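Local coordinates for protein hypothetical NUDIX hydrolase (Listeria monocytogenes, PDB 3SON) that probably hydrolyses a nucleoside diphosphate linked to another moiety, its own substrate being unestablished, at residues Ile11-Thr16 and Lys65-Asp70; Tyr135-Arg140 and Asn144-Met149. One frame throughout, in Å; residues are numbered along the deposited sequence. Where two conformers were deposited one is given.

Contacts 1 and 2 lie with their centres about 7 Å apart, on the same side of the chain's centre. Contact 1 comes first along the chain and joins strands 7-15 and 66-76, two members of the mixed NUDIX sheet. Contact 2 follows in series, with helix 128-142 and the C-terminal tail that leaves it. Ile11 packs on Leu137 and Asp70 forms a salt bridge with Lys147, which joins the two contacts directly, and the tail returns beside strand 66-76, where Lys147 O probably accepts a bond from Ser68 N. Two strands, a helix and a tail far apart in sequence thus meet in one region of the fold.

Contact 1 (Ile11-Thr16 and Lys65-Asp70); sequences IPFIKT and KMYSLD
The carboxylate of Asp70, in the segment that faces Ile11-Thr16, is gripped through both oxygens, OD1 in a salt bridge with Lys147 and OD2 in one with Arg140, while the backbone amide of Asp70 donates to Glu136 OE2, so strand 66-76 is tied to helix 128-142 just where the apolar contact begins. Between the two segments themselves the meeting is hydrophobic. Ile11 CD1 reaches Leu69 CD1 at 4.2 Å, branch end against branch end. Farther along, Phe13 presents the edge of its ring, with CZ 4.1 Å from Tyr67 CE1; the two aromatic side chains cross at about a right angle. With CG of Phe13 set between its own N and carbonyl carbon (chi1 67°), the ring is directed toward Tyr67, whose CG lies beside its own N (chi1 -64°). The approach is light, because the backbones are well separated: Ile11 CA and Tyr67 CA, the nearest such pair, stand 9.5 Å apart, and strand 87-96 fills that interval, its Ile95 bonding through the backbone to both Ile11 and Phe13. Ala133, Leu137 and Leu141 of helix 128-142 cover Ile11 and Phe13, while Met146 lies against both rings. Side chains from two strands flanking a third, packed against a helix and the tail that follows it, form part of the hydrophobic core between sheet and helix in the alpha-beta-alpha sandwich of the NUDIX fold.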
loop_
_atom_site.group_PDB
_atom_site.type_symbol
_atom_site.label_atom_id
_atom_site.label_comp_id
_atom_site.label_asym_id
_atom_site.label_seq_id
_atom_site.Cartn_x
_atom_site.Cartn_y
_atom_site.Cartn_z
ATOM N N ILE A 11 10.030 10.732 -3.788
ATOM C CA ILE A 11 11.312 10.083 -3.561
ATOM C C ILE A 11 12.378 10.889 -4.284
ATOM O O ILE A 11 12.381 10.946 -5.506
ATOM C CB ILE A 11 11.325 8.645 -4.117
ATOM C CG1 ILE A 11 10.226 7.799 -3.457
ATOM C CG2 ILE A 11 12.713 7.943 -3.944
ATOM C CD1 ILE A 11 10.086 6.417 -4.055
ATOM N N PRO A 12 13.285 11.533 -3.543
ATOM C CA PRO A 12 14.413 12.215 -4.246
ATOM C C PRO A 12 15.426 11.188 -4.743
ATOM O O PRO A 12 15.591 10.124 -4.115
ATOM C CB PRO A 12 15.065 13.036 -3.120
ATOM C CG PRO A 12 14.133 12.948 -1.967
ATOM C CD PRO A 12 13.452 11.621 -2.090
ATOM N N PHE A 13 16.076 11.440 -5.893
ATOM C CA PHE A 13 17.164 10.570 -6.347
ATOM C C PHE A 13 18.244 11.363 -7.085
ATOM O O PHE A 13 17.994 12.484 -7.550
ATOM C CB PHE A 13 16.677 9.428 -7.244
ATOM C CG PHE A 13 16.155 9.882 -8.561
ATOM C CD1 PHE A 13 14.833 10.285 -8.695
ATOM C CD2 PHE A 13 16.996 9.955 -9.684
ATOM C CE1 PHE A 13 14.354 10.704 -9.895
ATOM C CE2 PHE A 13 16.512 10.361 -10.900
ATOM C CZ PHE A 13 15.212 10.771 -11.022
ATOM N N ILE A 14 19.457 10.785 -7.150
ATOM C CA ILE A 14 20.579 11.414 -7.866
ATOM C C ILE A 14 21.262 10.343 -8.675
ATOM O O ILE A 14 21.329 9.185 -8.242
ATOM C CB ILE A 14 21.629 12.078 -6.954
ATOM C CG1 ILE A 14 22.102 11.104 -5.878
ATOM C CG2 ILE A 14 21.079 13.322 -6.292
ATOM C CD1 ILE A 14 23.150 11.689 -4.928
ATOM N N LYS A 15 21.722 10.716 -9.868
ATOM C CA LYS A 15 22.591 9.861 -10.678
ATOM C C LYS A 15 24.062 10.092 -10.322
ATOM O O LYS A 15 24.561 11.201 -10.466
ATOM C CB LYS A 15 22.409 10.167 -12.161
ATOM C CG LYS A 15 23.024 9.096 -13.072
ATOM C CD LYS A 15 23.078 9.508 -14.556
ATOM C CE LYS A 15 22.960 8.314 -15.486
ATOM N NZ LYS A 15 23.735 7.129 -15.022
ATOM N N THR A 16 24.739 9.047 -9.848
ATOM C CA THR A 16 26.196 9.083 -9.605
ATOM C C THR A 16 26.952 8.482 -10.799
ATOM O O THR A 16 26.340 7.944 -11.726
ATOM C CB THR A 16 26.578 8.289 -8.343
ATOM O OG1 THR A 16 26.054 6.950 -8.428
ATOM C CG2 THR A 16 26.042 8.971 -7.106
ATOM N N LYS A 65 12.866 18.775 -12.151
ATOM C CA LYS A 65 12.194 17.694 -12.873
ATOM C C LYS A 65 11.551 16.671 -11.896
ATOM O O LYS A 65 12.264 16.012 -11.123
ATOM C CB LYS A 65 13.169 16.993 -13.832
HETATM N N MSE A 66 10.218 16.618 -11.909
HETATM C CA MSE A 66 9.435 15.664 -11.138
HETATM C C MSE A 66 8.978 14.588 -12.073
HETATM O O MSE A 66 8.854 14.819 -13.282
HETATM C CB MSE A 66 8.221 16.350 -10.494
HETATM C CG MSE A 66 8.127 16.026 -9.006
HETATM SE SE MSE A 66 8.080 17.691 -7.928
HETATM C CE MSE A 66 9.586 18.576 -8.833
ATOM N N TYR A 67 8.785 13.383 -11.534
ATOM C CA TYR A 67 8.339 12.248 -12.322
ATOM C C TYR A 67 7.246 11.531 -11.599
ATOM O O TYR A 67 7.245 11.543 -10.403
ATOM C CB TYR A 67 9.499 11.308 -12.493
ATOM C CG TYR A 67 10.624 11.896 -13.258
ATOM C CD1 TYR A 67 11.666 12.541 -12.612
ATOM C CD2 TYR A 67 10.654 11.819 -14.638
ATOM C CE1 TYR A 67 12.704 13.077 -13.334
ATOM C CE2 TYR A 67 11.678 12.366 -15.370
ATOM C CZ TYR A 67 12.713 12.985 -14.727
ATOM O OH TYR A 67 13.761 13.527 -15.466
ATOM N N SER A 68 6.326 10.928 -12.353
ATOM C CA SER A 68 5.235 10.131 -11.811
ATOM C C SER A 68 5.526 8.660 -11.679
ATOM O O SER A 68 6.208 8.049 -12.518
ATOM C CB SER A 68 4.026 10.262 -12.669
ATOM O OG SER A 68 3.680 11.601 -12.825
ATOM N N LEU A 69 4.988 8.080 -10.607
ATOM C CA LEU A 69 5.073 6.618 -10.386
ATOM C C LEU A 69 3.651 6.052 -10.374
ATOM O O LEU A 69 2.705 6.769 -10.005
ATOM C CB LEU A 69 5.763 6.332 -9.084
ATOM C CG LEU A 69 7.247 6.722 -8.979
ATOM C CD1 LEU A 69 7.841 6.509 -7.618
ATOM C CD2 LEU A 69 8.037 5.939 -10.039
ATOM N N ASP A 70 3.492 4.808 -10.823
ATOM C CA ASP A 70 2.219 4.048 -10.725
ATOM C C ASP A 70 1.900 3.523 -9.326
ATOM O O ASP A 70 0.755 3.258 -9.021
ATOM C CB ASP A 70 2.222 2.852 -11.686
ATOM C CG ASP A 70 2.271 3.245 -13.116
ATOM O OD1 ASP A 70 1.463 4.123 -13.505
ATOM O OD2 ASP A 70 3.092 2.639 -13.863
#

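Contact 2 (Tyr135-Arg140 and Asn144-Met149); sequences YELNER and NDMKAM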
loop_
_atom_site.group_PDB
_atom_site.type_symbol
_atom_site.label_atom_id
_atom_site.label_comp_id
_atom_site.label_asym_id
_atom_site.label_seq_id
_atom_site.Cartn_x
_atom_site.Cartn_y
_atom_site.Cartn_z
ATOM N N TYR A 135 10.967 0.389 -5.338
ATOM C CA TYR A 135 11.216 -0.690 -6.314
ATOM C C TYR A 135 10.915 -0.235 -7.733
ATOM O O TYR A 135 11.719 -0.427 -8.675
ATOM C CB TYR A 135 10.360 -1.925 -5.964
ATOM C CG TYR A 135 10.400 -2.931 -7.027
ATOM C CD1 TYR A 135 11.497 -3.739 -7.194
ATOM C CD2 TYR A 135 9.368 -3.032 -7.941
ATOM C CE1 TYR A 135 11.560 -4.655 -8.259
ATOM C CE2 TYR A 135 9.422 -3.927 -8.970
ATOM C CZ TYR A 135 10.523 -4.728 -9.129
ATOM O OH TYR A 135 10.549 -5.636 -10.192
ATOM N N GLU A 136 9.713 0.275 -7.917
ATOM C CA GLU A 136 9.279 0.770 -9.241
ATOM C C GLU A 136 10.263 1.843 -9.767
ATOM O O GLU A 136 10.692 1.817 -10.896
ATOM C CB GLU A 136 7.864 1.345 -9.148
ATOM C CG GLU A 136 7.454 1.895 -10.507
ATOM C CD GLU A 136 6.140 2.652 -10.513
ATOM O OE1 GLU A 136 5.395 2.675 -9.470
ATOM O OE2 GLU A 136 5.873 3.279 -11.582
ATOM N N LEU A 137 10.534 2.849 -8.959
ATOM C CA LEU A 137 11.499 3.884 -9.362
ATOM C C LEU A 137 12.848 3.291 -9.824
ATOM O O LEU A 137 13.421 3.705 -10.847
ATOM C CB LEU A 137 11.737 4.873 -8.217
ATOM C CG LEU A 137 12.788 5.994 -8.459
ATOM C CD1 LEU A 137 12.560 6.726 -9.788
ATOM C CD2 LEU A 137 12.980 6.941 -7.254
ATOM N N ASN A 138 13.338 2.343 -9.052
ATOM C CA ASN A 138 14.592 1.762 -9.287
ATOM C C ASN A 138 14.592 0.972 -10.615
ATOM O O ASN A 138 15.482 1.143 -11.466
ATOM C CB ASN A 138 15.027 0.886 -8.128
ATOM C CG ASN A 138 16.439 0.404 -8.302
ATOM O OD1 ASN A 138 17.374 1.216 -8.496
ATOM N ND2 ASN A 138 16.623 -0.929 -8.287
ATOM N N GLU A 139 13.532 0.196 -10.854
ATOM C CA GLU A 139 13.395 -0.493 -12.156
ATOM C C GLU A 139 13.298 0.471 -13.317
ATOM O O GLU A 139 13.952 0.278 -14.355
ATOM C CB GLU A 139 12.191 -1.456 -12.137
ATOM C CG GLU A 139 12.345 -2.632 -11.198
ATOM C CD GLU A 139 13.585 -3.441 -11.516
ATOM O OE1 GLU A 139 13.707 -3.943 -12.658
ATOM O OE2 GLU A 139 14.442 -3.562 -10.615
ATOM N N ARG A 140 12.516 1.531 -13.151
ATOM C CA ARG A 140 12.409 2.574 -14.165
ATOM C C ARG A 140 13.723 3.299 -14.441
ATOM O O ARG A 140 14.071 3.462 -15.580
ATOM C CB ARG A 140 11.331 3.530 -13.831
ATOM C CG ARG A 140 9.925 3.005 -13.961
ATOM C CD ARG A 140 8.983 4.139 -13.641
ATOM N NE ARG A 140 7.590 3.749 -13.765
ATOM C CZ ARG A 140 6.906 3.759 -14.896
ATOM N NH1 ARG A 140 7.500 4.102 -16.056
ATOM N NH2 ARG A 140 5.629 3.366 -14.877
ATOM N N ASN A 144 15.832 3.225 -18.067
ATOM C CA ASN A 144 15.585 4.543 -18.662
ATOM C C ASN A 144 14.102 4.696 -19.132
ATOM O O ASN A 144 13.835 5.118 -20.259
ATOM C CB ASN A 144 16.555 4.817 -19.838
ATOM C CG ASN A 144 16.554 6.285 -20.256
ATOM O OD1 ASN A 144 16.420 7.189 -19.415
ATOM N ND2 ASN A 144 16.657 6.527 -21.555
ATOM N N ASP A 145 13.167 4.392 -18.231
ATOM C CA ASP A 145 11.728 4.341 -18.535
ATOM C C ASP A 145 10.942 5.171 -17.556
ATOM O O ASP A 145 10.264 4.628 -16.701
ATOM C CB ASP A 145 11.289 2.902 -18.418
ATOM C CG ASP A 145 9.881 2.684 -18.927
ATOM O OD1 ASP A 145 9.330 3.617 -19.621
ATOM O OD2 ASP A 145 9.360 1.582 -18.686
HETATM N N MSE A 146 11.068 6.484 -17.647
HETATM C CA MSE A 146 10.505 7.382 -16.624
HETATM C C MSE A 146 9.326 8.075 -17.324
HETATM O O MSE A 146 9.179 7.977 -18.565
HETATM C CB MSE A 146 11.652 8.266 -16.024
HETATM C CG MSE A 146 12.724 7.479 -15.075
HETATM SE SE MSE A 146 11.938 7.058 -13.412
HETATM C CE MSE A 146 12.313 8.717 -12.431
ATOM N N LYS A 147 8.396 8.623 -16.537
ATOM C CA LYS A 147 7.333 9.473 -17.079
ATOM C C LYS A 147 7.227 10.767 -16.280
ATOM O O LYS A 147 7.084 10.759 -15.066
ATOM C CB LYS A 147 5.976 8.750 -17.206
ATOM C CG LYS A 147 5.606 7.836 -16.073
ATOM C CD LYS A 147 4.275 7.075 -16.293
ATOM C CE LYS A 147 3.630 6.827 -14.914
ATOM N NZ LYS A 147 2.470 5.883 -14.911
ATOM N N ALA A 148 7.349 11.911 -16.942
ATOM C CA ALA A 148 7.384 13.203 -16.214
ATOM C C ALA A 148 5.995 13.648 -15.699
ATOM O O ALA A 148 4.980 13.495 -16.389
ATOM C CB ALA A 148 8.026 14.294 -17.061
HETATM N N MSE A 149 5.977 14.186 -14.466
HETATM C CA MSE A 149 4.740 14.596 -13.773
HETATM C C MSE A 149 3.983 15.621 -14.577
HETATM O O MSE A 149 4.514 16.695 -14.854
HETATM O OXT MSE A 149 2.830 15.413 -14.974
HETATM C CB MSE A 149 5.133 15.197 -12.421
HETATM C CG MSE A 149 3.975 15.699 -11.565
HETATM SE SE MSE A 149 4.646 16.286 -9.786
HETATM C CE MSE A 149 5.001 18.189 -10.185
#
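Arg140 and Asp145 meet through the guanidinium and a backbone carbonyl, and the other side chains are disposed around that pair. Extended from CG to NE, the arginine runs beside Asp145 O, and its NH1 donates to that oxygen at 2.9 Å; the oxygen lies in the guanidinium plane, whereas NH1 stands above the carbonyl plane of Asp145. A different edge of the same group is taken by a salt bridge in which Glu136 OE2 uses its anti lone pair to accept from Arg140 NE at 2.8 Å. NH2 adds a weak bond to the same oxygen. Partners on two edges should fix the rotation of the guanidinium, over one face of which Lys147 lays its CG. The backbone forms a Schellman motif at the end of helix 128-142: Asn144 takes a positive phi of 47°, and Asp145 N donates almost straight to Arg140 O at 3.0 Å. Met146 comes next; bent at chi2 and chi3, its side chain crosses those of Arg140 and Leu137 at a slant. Its SE rests 3.6 Å from Arg140 CB, while CE presses on Leu137 CD1 at 3.3 Å, tighter than ordinary carbon contact. Lys147 NZ comes to 4.0 Å from Arg140 NH2, the two cations gathering at the Asp70 carboxylate. Asp145 OD2 is hydrogen-bonded to Tyr86 OH of the second subunit, its charge near Arg140 but beyond a salt bridge.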